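Local coordinates for borrelidin polyketide synthase, type I (Streptomyces parvulus, PDB 6OBT), which probably dehydrates beta-hydroxyacyl intermediates during borrelidin biosynthesis, acting as a dehydratase domain of a modular polyketide synthase, at residues V84-L89 against T149-I154; A97-V102 against G132-S137. One frame throughout, in Å; residues are numbered along the deposited sequence.

How the contacts relate
Helix 83-97 supplies the first half of contact 1 near its start and ends at contact 2, whose first segment runs from Ala97 through a loop into strand 101-107. The chain continues through strand 119-127 to residues 132-137, which close contact 2. Strand 148-156 follows, and residues 149-154 close contact 1, so the loop of contact 2 lies wholly within that of contact 1. The centres of the two contacts are about 12 Å apart. The two later segments are joined as neighbouring antiparallel strands by a probable hydrogen bond, Gly153 N to Val136 O at 2.8 Å. Together the contacts pack the helix against strand 148-156 and its C-terminal end against Gly132 and Arg134, where the chain enters strand 134-142.

Contact 1: residues V84-L89 against T149-I154; sequences VVWVEL and THAEGI
Trp86 of helix 83-97 packs on His150 and Ala151 of strand 148-156; its side chain also touches Leu107 and Met138 of the flanking strands. Its CA is 7.0 Å from the CA of Ala151, the nearest pair of CA atoms across the two segments. At the root of the side chain, Trp86 CB meets Ala151 CB at 4.2 Å, a plain apolar touch. Farther out the indole swings toward His150: CG stands anti to the carbonyl carbon (chi1 -57°), which carries the ring off the helix flank along the strand. Trp86 CE2 then lies 3.5 Å from His150 CB, which sits 3.3 Å above the indole plane and near its rim. The imidazole continues past the six-membered ring, with Trp86 CZ2 3.6 Å from His150 CG. The planes are 8° from parallel, yet the centroids are 5.1 Å apart, so the rings are slid well past each other and overlap little.

This is the central packing of a hotdog fold, two of which make up a polyketide synthase dehydratase domain: a long helix held against a curved antiparallel sheet. The strand is locally irregular, since His150 and Ala151 both face Met138 in a classic beta bulge, and the CB atoms of both point toward the helix. His150 is held at both nitrogens, ND1 by Ser109 O and NE2 by Ser140 OG, which fixes the rotation of the ring beside the indole. Two residues beyond the tryptophan, the Glu88 carboxylate is hydrogen-bonded to His42 NE2 and to the backbone N of Gly225 and Leu226.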
# COMPACT_ATOMS: atom_id res chain seq x y z
N VAL A 84 -15.60 -6.18 17.11
CA VAL A 84 -15.49 -4.74 17.34
C VAL A 84 -14.13 -4.21 16.90
O VAL A 84 -13.98 -3.00 16.72
CB VAL A 84 -15.74 -4.36 18.81
CG1 VAL A 84 -17.21 -4.61 19.21
CG2 VAL A 84 -14.79 -5.10 19.73
N VAL A 85 -13.13 -5.07 16.68
CA VAL A 85 -11.88 -4.56 16.12
C VAL A 85 -12.13 -3.93 14.75
O VAL A 85 -11.56 -2.89 14.41
CB VAL A 85 -10.80 -5.67 16.03
CG1 VAL A 85 -9.68 -5.23 15.09
CG2 VAL A 85 -10.24 -5.98 17.41
N TRP A 86 -13.01 -4.54 13.95
CA TRP A 86 -13.25 -3.99 12.62
C TRP A 86 -14.00 -2.67 12.71
O TRP A 86 -13.83 -1.81 11.85
CB TRP A 86 -14.02 -4.98 11.76
CG TRP A 86 -13.31 -6.34 11.60
CD1 TRP A 86 -13.79 -7.55 11.99
CD2 TRP A 86 -12.03 -6.59 11.02
NE1 TRP A 86 -12.88 -8.55 11.69
CE2 TRP A 86 -11.79 -7.98 11.09
CE3 TRP A 86 -11.05 -5.77 10.44
CZ2 TRP A 86 -10.61 -8.57 10.60
CZ3 TRP A 86 -9.88 -6.35 9.96
CH2 TRP A 86 -9.68 -7.74 10.04
N VAL A 87 -14.82 -2.48 13.75
CA VAL A 87 -15.48 -1.18 13.90
C VAL A 87 -14.47 -0.12 14.33
O VAL A 87 -14.48 1.01 13.83
CB VAL A 87 -16.65 -1.27 14.90
CG1 VAL A 87 -17.40 0.09 14.94
CG2 VAL A 87 -17.59 -2.38 14.51
N GLU A 88 -13.61 -0.46 15.30
CA GLU A 88 -12.53 0.42 15.72
C GLU A 88 -11.67 0.86 14.54
O GLU A 88 -11.33 2.06 14.41
CB GLU A 88 -11.70 -0.31 16.79
CG GLU A 88 -10.21 0.07 16.86
CD GLU A 88 -10.00 1.34 17.66
OE1 GLU A 88 -8.85 1.71 17.94
OE2 GLU A 88 -11.02 1.97 18.00
N LEU A 89 -11.30 -0.08 13.66
CA LEU A 89 -10.50 0.29 12.48
C LEU A 89 -11.28 1.19 11.54
O LEU A 89 -10.72 2.12 10.96
CB LEU A 89 -10.02 -0.98 11.75
CG LEU A 89 -9.02 -1.82 12.53
CD1 LEU A 89 -8.66 -3.12 11.78
CD2 LEU A 89 -7.78 -1.01 12.86
N THR A 149 -12.73 -11.55 3.13
CA THR A 149 -13.41 -10.31 3.51
C THR A 149 -14.06 -10.49 4.88
O THR A 149 -14.88 -11.40 5.08
CB THR A 149 -14.47 -9.92 2.46
OG1 THR A 149 -13.88 -9.90 1.15
CG2 THR A 149 -15.07 -8.54 2.80
N HIS A 150 -13.70 -9.62 5.82
CA HIS A 150 -14.19 -9.71 7.18
C HIS A 150 -15.26 -8.69 7.49
O HIS A 150 -16.02 -8.89 8.44
CB HIS A 150 -13.03 -9.57 8.17
CG HIS A 150 -12.00 -10.64 8.05
ND1 HIS A 150 -12.28 -11.96 8.33
CD2 HIS A 150 -10.72 -10.61 7.62
CE1 HIS A 150 -11.20 -12.70 8.10
NE2 HIS A 150 -10.24 -11.89 7.66
N ALA A 151 -15.36 -7.61 6.71
CA ALA A 151 -16.38 -6.60 6.97
C ALA A 151 -16.51 -5.68 5.76
O ALA A 151 -15.53 -5.44 5.04
CB ALA A 151 -16.06 -5.78 8.22
N GLU A 152 -17.72 -5.16 5.55
CA GLU A 152 -17.99 -4.18 4.52
C GLU A 152 -18.95 -3.14 5.08
O GLU A 152 -19.78 -3.46 5.93
CB GLU A 152 -18.57 -4.81 3.25
CG GLU A 152 -17.57 -5.75 2.53
CD GLU A 152 -18.07 -6.25 1.19
OE1 GLU A 152 -18.52 -7.41 1.12
OE2 GLU A 152 -18.00 -5.49 0.20
N GLY A 153 -18.81 -1.90 4.64
CA GLY A 153 -19.67 -0.87 5.18
C GLY A 153 -19.50 0.46 4.49
O GLY A 153 -18.90 0.57 3.42
N ILE A 154 -20.05 1.48 5.15
CA ILE A 154 -20.21 2.83 4.61
C ILE A 154 -19.79 3.82 5.68
O ILE A 154 -20.28 3.76 6.81
CB ILE A 154 -21.67 3.11 4.20
CG1 ILE A 154 -22.24 1.98 3.34
CG2 ILE A 154 -21.81 4.48 3.54
CD1 ILE A 154 -21.86 2.06 1.90

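Contact 2: residues A97-V102 against G132-S137; sequences AGCDSV and GTRTVS
The carbonyl oxygen of Ala97 lies over one face of the Arg134 guanidinium, 3.3 Å above its plane and toward the rim. Its closest approach is to Arg134 NH2, at 3.3 Å, but the angle is poor: the N-H bonds lie in the guanidinium plane, whereas the oxygen stands above it. The proximity is therefore a polar contact over a flat cation and not a hydrogen bond. In the hotdog fold of polyketide synthase dehydratases, this is where the C-terminal end of the central helix meets Arg134 of strand 134-142 and the loop leading into that strand. The carbonyl end of a helix carries partial negative charge, so a cation here is probably favoured electrostatically.

Ala97 also places its methyl group on this side of the guanidinium, with CB 3.7 Å from Arg134 NH1. The arginine gets there by an extended chain from CG to NE (chi2 -167°, chi3 -166°), which spans the distance from the strand to the helix end. NH1 has a further partner in Glu127, a long and weak ion pair.

Gly98, the first residue to leave helical angles, has the positive phi (90°) of a Schellman motif. Strand 148-156 runs between strands 101-107 and 134-142, and its Leu155 packs on Cys99, Val102 and Val136; the segments touch each other directly only where Ala97 and Cys99 meet Gly132 and Arg134. Cys99 is buried and its sulfur packs against both the arginine stem and the loop before it: SG lies 4.1 Å from Arg134 CG and 3.9 Å from Gly132 O.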
# COMPACT_ATOMS: atom_id res chain seq x y z
N ALA A 97 -10.14 10.10 7.08
CA ALA A 97 -10.60 10.42 5.73
C ALA A 97 -11.66 11.51 5.73
O ALA A 97 -12.16 11.86 4.65
CB ALA A 97 -11.13 9.15 5.04
N GLY A 98 -12.00 12.07 6.89
CA GLY A 98 -13.00 13.11 7.01
C GLY A 98 -14.41 12.62 7.25
O GLY A 98 -15.34 13.42 7.15
N CYS A 99 -14.60 11.33 7.56
CA CYS A 99 -15.92 10.72 7.73
C CYS A 99 -16.03 10.25 9.19
O CYS A 99 -15.62 9.15 9.54
CB CYS A 99 -16.12 9.54 6.76
SG CYS A 99 -16.25 9.97 5.00
N ASP A 100 -16.58 11.11 10.04
CA ASP A 100 -16.60 10.85 11.47
C ASP A 100 -17.66 9.83 11.89
O ASP A 100 -17.88 9.64 13.10
CB ASP A 100 -16.82 12.15 12.23
CG ASP A 100 -18.18 12.75 11.97
OD1 ASP A 100 -18.97 12.89 12.93
OD2 ASP A 100 -18.47 13.06 10.79
N SER A 101 -18.34 9.17 10.95
CA SER A 101 -19.40 8.24 11.31
C SER A 101 -19.24 6.95 10.52
O SER A 101 -18.96 6.97 9.32
CB SER A 101 -20.78 8.83 11.05
OG SER A 101 -21.80 7.85 11.17
N VAL A 102 -19.40 5.83 11.22
CA VAL A 102 -19.58 4.53 10.57
C VAL A 102 -21.08 4.40 10.39
O VAL A 102 -21.82 4.00 11.29
CB VAL A 102 -18.96 3.39 11.39
CG1 VAL A 102 -19.16 2.06 10.68
CG2 VAL A 102 -17.46 3.63 11.60
N GLY A 132 -18.72 13.04 0.98
CA GLY A 132 -19.09 12.79 2.35
C GLY A 132 -19.51 11.37 2.66
O GLY A 132 -19.84 11.08 3.82
N THR A 133 -19.53 10.49 1.66
CA THR A 133 -19.91 9.09 1.84
C THR A 133 -18.89 8.21 1.13
O THR A 133 -18.64 8.39 -0.07
CB THR A 133 -21.31 8.82 1.30
OG1 THR A 133 -22.28 9.51 2.10
CG2 THR A 133 -21.61 7.33 1.33
N ARG A 134 -18.30 7.26 1.86
CA ARG A 134 -17.26 6.40 1.32
C ARG A 134 -17.51 4.96 1.74
O ARG A 134 -18.04 4.69 2.82
CB ARG A 134 -15.87 6.85 1.80
CG ARG A 134 -15.50 8.26 1.37
CD ARG A 134 -14.03 8.54 1.59
NE ARG A 134 -13.73 9.97 1.50
CZ ARG A 134 -12.51 10.47 1.41
NH1 ARG A 134 -11.45 9.67 1.38
NH2 ARG A 134 -12.34 11.79 1.35
N THR A 135 -17.17 4.02 0.86
CA THR A 135 -17.24 2.63 1.24
C THR A 135 -15.97 2.23 1.99
O THR A 135 -14.91 2.84 1.84
CB THR A 135 -17.41 1.73 0.02
OG1 THR A 135 -16.24 1.83 -0.79
CG2 THR A 135 -18.62 2.16 -0.77
N VAL A 136 -16.09 1.19 2.81
CA VAL A 136 -14.96 0.65 3.54
C VAL A 136 -15.10 -0.86 3.54
O VAL A 136 -16.21 -1.40 3.62
CB VAL A 136 -14.87 1.21 4.98
CG1 VAL A 136 -16.12 0.88 5.84
CG2 VAL A 136 -13.61 0.73 5.66
N SER A 137 -13.97 -1.56 3.41
CA SER A 137 -13.97 -3.01 3.51
C SER A 137 -12.70 -3.45 4.21
O SER A 137 -11.66 -2.77 4.14
CB SER A 137 -14.12 -3.69 2.14
OG SER A 137 -13.05 -3.36 1.24